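Local coordinates for protein aspartate-semialdehyde dehydrogenase 2 (Vibrio cholerae, PDB 2R00) that makes L-aspartate-semialdehyde by the NADPH-dependent reductive dephosphorylation of L-aspartyl-4-phosphate, a step toward lysine, methionine and threonine, at residues A37-E42 and V55-E60; F9-A14 and L33-S38; F61-V66 and P83-A88; I68-A73 and V91-T96. All coordinates share one frame; numbering follows the deposited sequence.

Interaction 1 of 4, residues A37-E42 and V55-E60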
loop_
_atom_site.group_PDB
_atom_site.type_symbol
_atom_site.label_atom_id
_atom_site.label_comp_id
_atom_site.label_asym_id
_atom_site.label_seq_id
_atom_site.Cartn_x
_atom_site.Cartn_y
_atom_site.Cartn_z
ATOM N N ALA A 37 -12.346 36.043 -1.966
ATOM C CA ALA A 37 -12.972 35.084 -1.063
ATOM C C ALA A 37 -14.414 35.523 -0.795
ATOM O O ALA A 37 -14.934 36.403 -1.483
ATOM C CB ALA A 37 -12.183 34.974 0.237
ATOM N N SER A 38 -15.054 34.904 0.193
ATOM C CA SER A 38 -16.386 35.320 0.617
ATOM C C SER A 38 -16.280 36.613 1.431
ATOM O O SER A 38 -15.177 37.088 1.723
ATOM C CB SER A 38 -17.073 34.217 1.432
ATOM O OG SER A 38 -16.692 34.277 2.801
ATOM N N GLU A 39 -17.432 37.168 1.799
ATOM C CA GLU A 39 -17.492 38.418 2.546
ATOM C C GLU A 39 -16.831 38.324 3.921
ATOM O O GLU A 39 -16.331 39.327 4.437
ATOM C CB GLU A 39 -18.943 38.876 2.693
ATOM C CG GLU A 39 -19.100 40.380 2.895
ATOM C CD GLU A 39 -20.555 40.830 2.951
ATOM O OE1 GLU A 39 -21.446 40.066 2.510
ATOM O OE2 GLU A 39 -20.803 41.960 3.429
ATOM N N ARG A 40 -16.830 37.127 4.508
ATOM C CA ARG A 40 -16.289 36.919 5.854
ATOM C C ARG A 40 -14.762 37.063 5.937
ATOM O O ARG A 40 -14.224 37.353 7.009
ATOM C CB ARG A 40 -16.709 35.554 6.393
ATOM N N SER A 41 -14.085 36.843 4.810
ATOM C CA SER A 41 -12.625 36.912 4.720
ATOM C C SER A 41 -12.129 38.263 4.216
ATOM O O SER A 41 -10.925 38.550 4.271
ATOM C CB SER A 41 -12.105 35.819 3.788
ATOM O OG SER A 41 -12.232 34.540 4.373
ATOM N N GLU A 42 -13.058 39.078 3.730
ATOM C CA GLU A 42 -12.747 40.371 3.126
ATOM C C GLU A 42 -11.954 41.291 4.056
ATOM O O GLU A 42 -12.297 41.451 5.229
ATOM C CB GLU A 42 -14.031 41.068 2.667
ATOM C CG GLU A 42 -13.779 42.369 1.923
ATOM C CD GLU A 42 -15.024 42.953 1.289
ATOM O OE1 GLU A 42 -14.889 43.542 0.185
ATOM O OE2 GLU A 42 -16.121 42.822 1.889
ATOM N N VAL A 55 -7.610 40.996 0.514
ATOM C CA VAL A 55 -8.705 40.103 0.098
ATOM C C VAL A 55 -9.992 40.917 -0.083
ATOM O O VAL A 55 -10.337 41.748 0.764
ATOM C CB VAL A 55 -8.924 38.947 1.107
ATOM C CG1 VAL A 55 -10.068 38.022 0.669
ATOM C CG2 VAL A 55 -7.630 38.144 1.300
ATOM N N GLN A 56 -10.677 40.702 -1.202
ATOM C CA GLN A 56 -11.973 41.335 -1.435
ATOM C C GLN A 56 -13.067 40.300 -1.680
ATOM O O GLN A 56 -12.789 39.120 -1.915
ATOM C CB GLN A 56 -11.912 42.363 -2.580
ATOM C CG GLN A 56 -11.329 41.849 -3.878
ATOM C CD GLN A 56 -11.070 42.950 -4.888
ATOM O OE1 GLN A 56 -9.915 43.256 -5.204
ATOM N NE2 GLN A 56 -12.144 43.554 -5.406
ATOM N N ASN A 57 -14.312 40.752 -1.606
ATOM C CA ASN A 57 -15.465 39.894 -1.811
ATOM C C ASN A 57 -15.627 39.576 -3.294
ATOM O O ASN A 57 -15.660 40.476 -4.137
ATOM C CB ASN A 57 -16.708 40.586 -1.243
ATOM C CG ASN A 57 -17.941 39.704 -1.251
ATOM O OD1 ASN A 57 -17.963 38.624 -1.847
ATOM N ND2 ASN A 57 -18.991 40.176 -0.592
ATOM N N VAL A 58 -15.699 38.288 -3.609
ATOM C CA VAL A 58 -15.897 37.830 -4.991
ATOM C C VAL A 58 -17.181 38.404 -5.621
ATOM O O VAL A 58 -17.211 38.688 -6.816
ATOM C CB VAL A 58 -15.846 36.263 -5.097
ATOM C CG1 VAL A 58 -16.990 35.596 -4.312
ATOM C CG2 VAL A 58 -15.817 35.816 -6.545
ATOM N N GLU A 59 -18.210 38.597 -4.796
ATOM C CA GLU A 59 -19.516 39.112 -5.233
ATOM C C GLU A 59 -19.439 40.519 -5.828
ATOM O O GLU A 59 -20.286 40.895 -6.647
ATOM C CB GLU A 59 -20.502 39.118 -4.061
ATOM C CG GLU A 59 -20.820 37.741 -3.458
ATOM C CD GLU A 59 -21.852 36.949 -4.255
ATOM O OE1 GLU A 59 -22.395 37.478 -5.251
ATOM O OE2 GLU A 59 -22.122 35.787 -3.878
ATOM N N GLU A 60 -18.438 41.292 -5.400
ATOM C CA GLU A 60 -18.241 42.665 -5.882
ATOM C C GLU A 60 -17.140 42.802 -6.950
ATOM O O GLU A 60 -16.954 43.881 -7.521
ATOM C CB GLU A 60 -17.962 43.615 -4.703
ATOM C CG GLU A 60 -19.014 43.589 -3.579
ATOM C CD GLU A 60 -18.657 44.498 -2.396
ATOM O OE1 GLU A 60 -17.455 44.612 -2.046
ATOM O OE2 GLU A 60 -19.584 45.095 -1.797
HETATM O O HOH W 1 -19.313 36.405 -0.789
HETATM O O HOH W 2 -18.563 43.131 0.384
#

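Interaction 2 of 4, residues F9-A14 and L33-S38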
loop_
_atom_site.group_PDB
_atom_site.type_symbol
_atom_site.label_atom_id
_atom_site.label_comp_id
_atom_site.label_asym_id
_atom_site.label_seq_id
_atom_site.Cartn_x
_atom_site.Cartn_y
_atom_site.Cartn_z
ATOM N N PHE A 9 -8.873 32.836 -6.324
ATOM C CA PHE A 9 -10.172 32.710 -5.659
ATOM C C PHE A 9 -10.118 31.575 -4.648
ATOM O O PHE A 9 -9.779 30.447 -4.986
ATOM C CB PHE A 9 -11.301 32.509 -6.687
ATOM C CG PHE A 9 -12.680 32.367 -6.082
ATOM C CD1 PHE A 9 -13.041 33.064 -4.922
ATOM C CD2 PHE A 9 -13.633 31.555 -6.692
ATOM C CE1 PHE A 9 -14.325 32.933 -4.369
ATOM C CE2 PHE A 9 -14.924 31.426 -6.163
ATOM C CZ PHE A 9 -15.270 32.109 -4.997
ATOM N N GLY A 10 -10.464 31.889 -3.404
ATOM C CA GLY A 10 -10.237 30.987 -2.285
ATOM C C GLY A 10 -8.902 31.319 -1.644
ATOM O O GLY A 10 -8.199 30.436 -1.155
ATOM N N ALA A 11 -8.569 32.609 -1.638
ATOM C CA ALA A 11 -7.253 33.096 -1.213
ATOM C C ALA A 11 -6.921 32.876 0.265
ATOM O O ALA A 11 -5.744 32.877 0.637
ATOM C CB ALA A 11 -7.110 34.559 -1.562
ATOM N N THR A 12 -7.941 32.701 1.102
ATOM C CA THR A 12 -7.726 32.496 2.536
ATOM C C THR A 12 -7.676 31.013 2.913
ATOM O O THR A 12 -7.421 30.659 4.071
ATOM C CB THR A 12 -8.768 33.255 3.405
ATOM O OG1 THR A 12 -10.090 32.792 3.107
ATOM C CG2 THR A 12 -8.700 34.753 3.139
ATOM N N GLY A 13 -7.921 30.147 1.937
ATOM C CA GLY A 13 -7.751 28.710 2.137
ATOM C C GLY A 13 -6.293 28.310 2.002
ATOM O O GLY A 13 -5.478 29.069 1.458
ATOM N N ALA A 14 -5.969 27.108 2.476
ATOM C CA ALA A 14 -4.593 26.622 2.493
ATOM C C ALA A 14 -3.968 26.484 1.103
ATOM O O ALA A 14 -2.783 26.799 0.920
ATOM C CB ALA A 14 -4.501 25.313 3.260
ATOM N N LEU A 33 -1.924 41.434 -8.557
ATOM C CA LEU A 33 -2.515 40.236 -7.973
ATOM C C LEU A 33 -3.776 40.612 -7.217
ATOM O O LEU A 33 -3.767 41.566 -6.436
ATOM C CB LEU A 33 -1.520 39.536 -7.032
ATOM C CG LEU A 33 -1.998 38.253 -6.339
ATOM C CD1 LEU A 33 -2.185 37.117 -7.349
ATOM C CD2 LEU A 33 -1.034 37.836 -5.248
ATOM N N PHE A 34 -4.857 39.869 -7.463
ATOM C CA PHE A 34 -6.114 40.050 -6.735
ATOM C C PHE A 34 -6.439 38.799 -5.920
ATOM O O PHE A 34 -6.287 37.669 -6.398
ATOM C CB PHE A 34 -7.268 40.385 -7.690
ATOM C CG PHE A 34 -7.039 41.625 -8.513
ATOM C CD1 PHE A 34 -6.370 41.558 -9.729
ATOM C CD2 PHE A 34 -7.496 42.864 -8.070
ATOM C CE1 PHE A 34 -6.154 42.707 -10.502
ATOM C CE2 PHE A 34 -7.286 44.012 -8.833
ATOM C CZ PHE A 34 -6.612 43.932 -10.048
ATOM N N LEU A 35 -6.868 39.005 -4.684
ATOM C CA LEU A 35 -7.217 37.902 -3.811
ATOM C C LEU A 35 -8.702 37.969 -3.499
ATOM O O LEU A 35 -9.198 38.988 -3.006
ATOM C CB LEU A 35 -6.370 37.927 -2.534
ATOM C CG LEU A 35 -4.852 37.891 -2.736
ATOM C CD1 LEU A 35 -4.109 38.032 -1.400
ATOM C CD2 LEU A 35 -4.407 36.624 -3.476
ATOM N N LEU A 36 -9.407 36.887 -3.816
ATOM C CA LEU A 36 -10.860 36.834 -3.688
ATOM C C LEU A 36 -11.284 35.753 -2.708
ATOM O O LEU A 36 -10.653 34.701 -2.612
ATOM C CB LEU A 36 -11.514 36.595 -5.056
ATOM C CG LEU A 36 -11.035 37.503 -6.192
ATOM C CD1 LEU A 36 -11.417 36.968 -7.562
ATOM C CD2 LEU A 36 -11.551 38.920 -5.980
ATOM N N ALA A 37 -12.346 36.043 -1.966
ATOM C CA ALA A 37 -12.972 35.084 -1.063
ATOM C C ALA A 37 -14.414 35.523 -0.795
ATOM O O ALA A 37 -14.934 36.403 -1.483
ATOM C CB ALA A 37 -12.183 34.974 0.237
ATOM N N SER A 38 -15.054 34.904 0.193
ATOM C CA SER A 38 -16.386 35.320 0.617
ATOM C C SER A 38 -16.280 36.613 1.431
ATOM O O SER A 38 -15.177 37.088 1.723
ATOM C CB SER A 38 -17.073 34.217 1.432
ATOM O OG SER A 38 -16.692 34.277 2.801
#

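Interaction 3 of 4, residues F61-V66 and P83-A88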
loop_
_atom_site.group_PDB
_atom_site.type_symbol
_atom_site.label_atom_id
_atom_site.label_comp_id
_atom_site.label_asym_id
_atom_site.label_seq_id
_atom_site.Cartn_x
_atom_site.Cartn_y
_atom_site.Cartn_z
ATOM N N PHE A 61 -16.432 41.711 -7.240
ATOM C CA PHE A 61 -15.252 41.766 -8.097
ATOM C C PHE A 61 -15.566 41.968 -9.579
ATOM O O PHE A 61 -16.465 41.325 -10.126
ATOM C CB PHE A 61 -14.382 40.516 -7.888
ATOM C CG PHE A 61 -13.024 40.606 -8.524
ATOM C CD1 PHE A 61 -12.090 41.544 -8.086
ATOM C CD2 PHE A 61 -12.667 39.744 -9.564
ATOM C CE1 PHE A 61 -10.825 41.627 -8.674
ATOM C CE2 PHE A 61 -11.408 39.812 -10.153
ATOM C CZ PHE A 61 -10.484 40.758 -9.709
ATOM N N ASP A 62 -14.815 42.871 -10.209
ATOM C CA ASP A 62 -14.845 43.088 -11.654
ATOM C C ASP A 62 -13.771 42.204 -12.296
ATOM O O ASP A 62 -12.577 42.444 -12.123
ATOM C CB ASP A 62 -14.607 44.582 -11.975
ATOM C CG ASP A 62 -14.426 44.856 -13.464
ATOM O OD1 ASP A 62 -14.826 44.014 -14.292
ATOM O OD2 ASP A 62 -13.874 45.928 -13.811
ATOM N N TRP A 63 -14.206 41.184 -13.032
ATOM C CA TRP A 63 -13.300 40.174 -13.589
ATOM C C TRP A 63 -12.516 40.684 -14.799
ATOM O O TRP A 63 -11.520 40.078 -15.189
ATOM C CB TRP A 63 -14.066 38.885 -13.945
ATOM C CG TRP A 63 -14.639 38.149 -12.749
ATOM C CD1 TRP A 63 -15.903 38.253 -12.252
ATOM C CD2 TRP A 63 -13.960 37.190 -11.920
ATOM N NE1 TRP A 63 -16.057 37.425 -11.161
ATOM C CE2 TRP A 63 -14.881 36.759 -10.939
ATOM C CE3 TRP A 63 -12.665 36.647 -11.917
ATOM C CZ2 TRP A 63 -14.548 35.809 -9.956
ATOM C CZ3 TRP A 63 -12.333 35.703 -10.932
ATOM C CH2 TRP A 63 -13.275 35.295 -9.972
ATOM N N SER A 64 -12.965 41.801 -15.378
ATOM C CA SER A 64 -12.275 42.457 -16.501
ATOM C C SER A 64 -10.865 42.902 -16.146
ATOM O O SER A 64 -10.040 43.159 -17.030
ATOM C CB SER A 64 -13.079 43.662 -16.994
ATOM O OG SER A 64 -14.234 43.224 -17.693
ATOM N N GLN A 65 -10.599 42.991 -14.850
ATOM C CA GLN A 65 -9.279 43.368 -14.340
ATOM C C GLN A 65 -8.181 42.325 -14.572
ATOM O O GLN A 65 -6.999 42.667 -14.544
ATOM C CB GLN A 65 -9.364 43.675 -12.847
ATOM C CG GLN A 65 -10.220 44.883 -12.514
ATOM C CD GLN A 65 -10.381 45.083 -11.031
ATOM O OE1 GLN A 65 -11.136 44.367 -10.369
ATOM N NE2 GLN A 65 -9.677 46.070 -10.492
ATOM N N VAL A 66 -8.554 41.064 -14.794
ATOM C CA VAL A 66 -7.550 39.983 -14.796
ATOM C C VAL A 66 -7.474 39.183 -16.089
ATOM O O VAL A 66 -8.460 39.068 -16.825
ATOM C CB VAL A 66 -7.698 39.019 -13.576
ATOM C CG1 VAL A 66 -7.349 39.733 -12.280
ATOM C CG2 VAL A 66 -9.087 38.451 -13.484
ATOM N N PRO A 83 -17.727 29.954 -14.742
ATOM C CA PRO A 83 -18.401 30.468 -15.942
ATOM C C PRO A 83 -18.455 32.003 -16.031
ATOM O O PRO A 83 -18.357 32.557 -17.126
ATOM C CB PRO A 83 -19.817 29.892 -15.817
ATOM C CG PRO A 83 -19.623 28.611 -15.041
ATOM C CD PRO A 83 -18.585 28.999 -14.009
ATOM N N ILE A 84 -18.630 32.662 -14.891
ATOM C CA ILE A 84 -18.720 34.128 -14.823
ATOM C C ILE A 84 -17.378 34.795 -15.150
ATOM O O ILE A 84 -17.320 35.735 -15.941
ATOM C CB ILE A 84 -19.256 34.586 -13.450
ATOM C CG1 ILE A 84 -20.680 34.033 -13.250
ATOM C CG2 ILE A 84 -19.227 36.112 -13.344
ATOM C CD1 ILE A 84 -21.327 34.427 -11.944
ATOM N N ALA A 85 -16.300 34.282 -14.566
ATOM C CA ALA A 85 -14.959 34.738 -14.914
ATOM C C ALA A 85 -14.664 34.474 -16.383
ATOM O O ALA A 85 -14.190 35.356 -17.095
ATOM C CB ALA A 85 -13.908 34.067 -14.009
ATOM N N ALA A 86 -14.968 33.264 -16.851
ATOM C CA ALA A 86 -14.737 32.906 -18.252
ATOM C C ALA A 86 -15.469 33.849 -19.217
ATOM O O ALA A 86 -14.894 34.309 -20.206
ATOM C CB ALA A 86 -15.159 31.441 -18.507
ATOM N N GLU A 87 -16.736 34.129 -18.914
ATOM C CA GLU A 87 -17.566 35.032 -19.721
ATOM C C GLU A 87 -16.923 36.418 -19.827
ATOM O O GLU A 87 -17.007 37.064 -20.863
ATOM C CB GLU A 87 -18.978 35.119 -19.131
ATOM C CG GLU A 87 -19.898 36.191 -19.749
ATOM C CD GLU A 87 -21.183 36.355 -18.976
ATOM O OE1 GLU A 87 -21.129 36.705 -17.777
ATOM O OE2 GLU A 87 -22.261 36.130 -19.564
ATOM N N ALA A 88 -16.258 36.853 -18.760
ATOM C CA ALA A 88 -15.578 38.144 -18.744
ATOM C C ALA A 88 -14.240 38.119 -19.495
ATOM O O ALA A 88 -13.581 39.149 -19.618
ATOM C CB ALA A 88 -15.387 38.621 -17.311
#

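Interaction 4 of 4, residues I68-A73 and V91-T96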
loop_
_atom_site.group_PDB
_atom_site.type_symbol
_atom_site.label_atom_id
_atom_site.label_comp_id
_atom_site.label_asym_id
_atom_site.label_seq_id
_atom_site.Cartn_x
_atom_site.Cartn_y
_atom_site.Cartn_z
ATOM N N ILE A 68 -5.905 35.921 -15.920
ATOM C CA ILE A 68 -5.905 34.523 -15.471
ATOM C C ILE A 68 -6.356 34.457 -14.017
ATOM O O ILE A 68 -6.003 35.314 -13.201
ATOM C CB ILE A 68 -4.495 33.878 -15.613
ATOM C CG1 ILE A 68 -4.075 33.806 -17.086
ATOM C CG2 ILE A 68 -4.445 32.463 -14.980
ATOM C CD1 ILE A 68 -2.574 33.638 -17.278
ATOM N N ALA A 69 -7.151 33.443 -13.695
ATOM C CA ALA A 69 -7.544 33.232 -12.310
ATOM C C ALA A 69 -7.227 31.805 -11.907
ATOM O O ALA A 69 -7.425 30.887 -12.695
ATOM C CB ALA A 69 -9.030 33.530 -12.115
ATOM N N LEU A 70 -6.714 31.639 -10.692
ATOM C CA LEU A 70 -6.515 30.328 -10.090
ATOM C C LEU A 70 -7.600 30.146 -9.039
ATOM O O LEU A 70 -7.692 30.936 -8.100
ATOM C CB LEU A 70 -5.116 30.215 -9.440
ATOM C CG LEU A 70 -3.865 30.721 -10.167
ATOM C CD1 LEU A 70 -2.614 30.595 -9.287
ATOM C CD2 LEU A 70 -3.641 29.996 -11.489
ATOM N N PHE A 71 -8.428 29.118 -9.206
ATOM C CA PHE A 71 -9.546 28.858 -8.292
ATOM C C PHE A 71 -9.209 27.699 -7.367
ATOM O O PHE A 71 -8.812 26.626 -7.829
ATOM C CB PHE A 71 -10.810 28.472 -9.084
ATOM C CG PHE A 71 -11.621 29.640 -9.621
ATOM C CD1 PHE A 71 -11.023 30.854 -9.994
ATOM C CD2 PHE A 71 -12.994 29.491 -9.818
ATOM C CE1 PHE A 71 -11.801 31.906 -10.502
ATOM C CE2 PHE A 71 -13.778 30.539 -10.318
ATOM C CZ PHE A 71 -13.178 31.746 -10.672
ATOM N N SER A 72 -9.387 27.897 -6.070
ATOM C CA SER A 72 -9.292 26.776 -5.130
ATOM C C SER A 72 -10.163 26.992 -3.906
ATOM O O SER A 72 -9.673 26.967 -2.780
ATOM C CB SER A 72 -7.832 26.514 -4.720
ATOM O OG SER A 72 -7.724 25.260 -4.047
ATOM N N ALA A 73 -11.460 27.196 -4.134
ATOM C CA ALA A 73 -12.422 27.405 -3.049
ATOM C C ALA A 73 -13.540 26.359 -3.028
ATOM O O ALA A 73 -14.608 26.606 -2.490
ATOM C CB ALA A 73 -13.007 28.815 -3.127
ATOM N N VAL A 91 -9.089 33.494 -18.181
ATOM C CA VAL A 91 -8.809 32.067 -18.279
ATOM C C VAL A 91 -8.654 31.499 -16.869
ATOM O O VAL A 91 -7.770 31.914 -16.108
ATOM C CB VAL A 91 -7.580 31.734 -19.185
ATOM C CG1 VAL A 91 -7.428 30.209 -19.354
ATOM C CG2 VAL A 91 -7.727 32.393 -20.537
ATOM N N VAL A 92 -9.544 30.566 -16.525
ATOM C CA VAL A 92 -9.620 30.015 -15.175
ATOM C C VAL A 92 -8.852 28.698 -15.121
ATOM O O VAL A 92 -9.074 27.808 -15.937
ATOM C CB VAL A 92 -11.088 29.787 -14.727
ATOM C CG1 VAL A 92 -11.160 29.205 -13.311
ATOM C CG2 VAL A 92 -11.894 31.084 -14.819
ATOM N N ILE A 93 -7.923 28.601 -14.179
ATOM C CA ILE A 93 -7.256 27.339 -13.884
ATOM C C ILE A 93 -7.882 26.832 -12.588
ATOM O O ILE A 93 -7.771 27.474 -11.548
ATOM C CB ILE A 93 -5.706 27.497 -13.803
ATOM C CG1 ILE A 93 -5.151 27.882 -15.190
ATOM C CG2 ILE A 93 -5.068 26.206 -13.282
ATOM C CD1 ILE A 93 -3.879 28.737 -15.169
ATOM N N ASP A 94 -8.592 25.706 -12.685
ATOM C CA ASP A 94 -9.508 25.289 -11.630
ATOM C C ASP A 94 -8.990 24.121 -10.820
ATOM O O ASP A 94 -8.905 23.004 -11.318
ATOM C CB ASP A 94 -10.882 24.924 -12.198
ATOM C CG ASP A 94 -11.928 24.802 -11.117
ATOM O OD1 ASP A 94 -11.988 25.722 -10.273
ATOM O OD2 ASP A 94 -12.675 23.797 -11.099
ATOM N N ASN A 95 -8.684 24.383 -9.559
ATOM C CA ASN A 95 -8.231 23.325 -8.667
ATOM C C ASN A 95 -9.381 22.748 -7.856
ATOM O O ASN A 95 -9.373 22.797 -6.621
ATOM C CB ASN A 95 -7.093 23.810 -7.768
ATOM C CG ASN A 95 -6.524 22.699 -6.904
ATOM O OD1 ASN A 95 -6.078 21.676 -7.408
ATOM N ND2 ASN A 95 -6.580 22.884 -5.602
ATOM N N THR A 96 -10.393 22.230 -8.565
ATOM C CA THR A 96 -11.460 21.432 -7.954
ATOM C C THR A 96 -11.752 20.239 -8.852
ATOM O O THR A 96 -11.211 20.133 -9.961
ATOM C CB THR A 96 -12.789 22.252 -7.715
ATOM O OG1 THR A 96 -13.534 22.360 -8.934
ATOM C CG2 THR A 96 -12.490 23.652 -7.200
#

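Interaction 1 of 4, residues A37-E42 and V55-E60
Glu42 and Asn57 both set CG anti to their backbone N (chi1 -175° and -173°), and the extended chain of Glu42 then reaches across to the end of strand 51-57. Its OE1 accepts a weak hydrogen bond from Asn57 N at 3.4 Å, with the carboxylate turned 87° from the Asn57 amide plane. The two side chains are joined at their polar ends by a water, which donates to Glu42 OE2 and accepts from Asn57 ND2. On its other branch, Asn57 OD1 takes Glu59 N at 3.0 Å, closing an Asx turn where the strand ends. A second water also donates to OD1 and is held weakly by Glu39 N. Asparagine suits this place because its short amide offers both a donor and an acceptor. The aliphatic part of Glu39 crosses Asn57 at a slant, its CG 3.5 Å from Asn57 ND2.

In the backbone, Ala37 forms a parallel bridge with Asn57: Ala37 N donates to Gln56 O at 3.1 Å, and Val58 N to Ala37 O at 2.9 Å. Ala37 points away overall, yet its compact CB still touches Val55 CG1 at 3.7 Å, which suits a buried position. Ser41 OG is bonded to Thr12 OG1, and Arg40 and Ser41 are predicted to bind NADP(+), so the turn probably borders the cofactor.

The contact is apolar around Val55 and acidic at its exposed side, where Glu42 OE1 lies 3.6 Å from Glu60 OE1; this proximity of like charges would be expected to raise the proton affinity of both carboxylates.

Interaction 2 of 4, residues F9-A14 and L33-S38
Leu36 O is shared by two backbone donors of the glycine-rich turn, Gly10 N and Ala11 N, which come to it from opposite faces of its carbonyl plane. Gly10 N lies 2.9 Å from Leu36 O and is tilted from that plane. Ala11 N, 3.1 Å from Leu36 O, points its hydrogen almost straight at the oxygen (178°). One buried carbonyl thus satisfies two successive amides just where strand 4-9 gives way to the turn. The Gly10 carbonyl is engaged as well: Gly13 N reaches Gly10 O at 3.1 Å, closing a type I turn that delivers Gly13 to the N-cap of helix 14-25. Gly10 has a positive phi (93°), at which a CB would collide with the preceding carbonyl O, so glycine fits. The hydroxyl of Thr12 is paired with Ser41 OG, and its OG1 merely brushes Ala37 CB.

Apolar contacts accompany these bonds. Ala11 CB touches Leu35 CB at 3.6 Å, a methyl being compact enough for the turn to lie close to the strand. With CG anti to the backbone N (chi1 180°), Phe9 brings CD1 to 3.8 Å from Leu36 CB, its ring edge toward Leu36 O and Ala37 CA.

The arrangement is that of a Rossmann domain, whose first strand runs through a glycine-rich turn into a helix; Thr12 to Val15 are predicted to bind NADP(+). Strand 30-37 lies between strands 4-9 and 51-57, while the Phe9 backbone bonds to Leu70 of strand 68-71, on the other side of strand 4-9, and to Ser72 just past it; its ring meets Phe71 edge-to-face.

Interaction 3 of 4, residues F61-V66 and P83-A88
Trp63 offers the flat side of its indole to the last turn of helix 75-87, and the methyl of Ala85 settles on it. Ala85 CB lies 3.5 Å from Trp63 CE3, over the six-membered ring but offset toward its rim. This CH-pi contact runs 20° off the ring normal, with 3.8 Å from Ala85 CB to the centroid. Alanine suits the helix face here, since a single methyl can rest on the flat face while the helix backbone stays close. The neighbouring bumps complete the fit. One turn of helix apart, Ile84 sends CG2 to 4.1 Å from Trp63 CD1, and Ala88 sets its CB 3.6 Å from Trp63 CB, at the base of the side chain.

On the opposite face of the indole Phe61 CD2 sits above the ring centre, so that the tryptophan is a slab held between the phenylalanine edge and the helix. Trp63 CG lies anti to the carbonyl carbon, beside the backbone N (chi1 -66°). Its backbone belongs to a short 3-10 segment, 63-65, introduced by an Asx turn in which Asp62 OD1 accepts from Ser64 N at 3.1 Å. No hydrogen bond links the two segments; they meet through apolar and CH-pi packing.

Leu36, Val58, Ala69 and Val90 also touch the Trp63 side chain, which therefore bridges the sheet, its loops and the helix. Apolar packing of a helix against one face of a parallel sheet is characteristic of alpha/beta folds such as this Rossmann-type nucleotide-binding domain.

Interaction 4 of 4, residues I68-A73 and V91-T96
Phe71 and Val92 meet on one face of the pair of parallel strands 68-71 and 91-94, the two strands of a beta-alpha-beta crossover through helix 75-87 in the Rossmann domain. Val92 CG1, anti to its backbone N (chi1 180°), stands over the centre of the Phe71 ring, 3.7 Å from CD1 of that ring. A methyl of the beta-branched valine over a flat ring fills this face compactly. On the other face Leu70 and Ile93 lie side by side, with Leu70 CD2 at 3.9 Å from Ile93 CD1, and Ile68 CG2 adds a contact to the same methyl.

The backbones set this register. Ala69 N donates to Val91 O, Ile93 N to Ala69 O at 2.8 Å, Phe71 N to Ile93 O, and Asn95 N to Phe71 O at 2.8 Å, while the strand directions are 21° apart, the twist of a parallel pair.

Further out, the Phe71 face is backed by helix 75-87 through Ser78 and Ala82, and Phe9 meets the ring edge-to-face. Leu70 packs on Met19 and Leu23 of helix 14-25, and Ile93 on helix 316-335. Past the strand ends, Ser72 and Asn95 both touch Val15, a predicted NADP(+) site. Asp94 is buried, yet both its oxygens are engaged: OD1 pairs with Ser78 OG, and OD2 accepts from Thr96 OG1 on its syn side at 2.7 Å.

All four contacts belong to the nucleotide-binding domain, but their depth differs. Interactions 2 and 4 are buried in the sheet and join through strand 4-9, whose Phe9 is bonded to both ends of the Leu70-Ser72 run. Interaction 1 adds the next strand outward, shares Ala37 and Ser38 with interaction 2, and reaches the exposed rim, where waters and carboxylates are added to backbone bonds and apolar contacts. Interaction 3, also partly exposed, has no hydrogen bond between its two segments; its Trp63 touches Val58 of interaction 1, Leu36 of interaction 2 and Phe71 of interaction 4. Interactions 3 and 4 both involve the crossover unit, one through its helix, the other through its two strands.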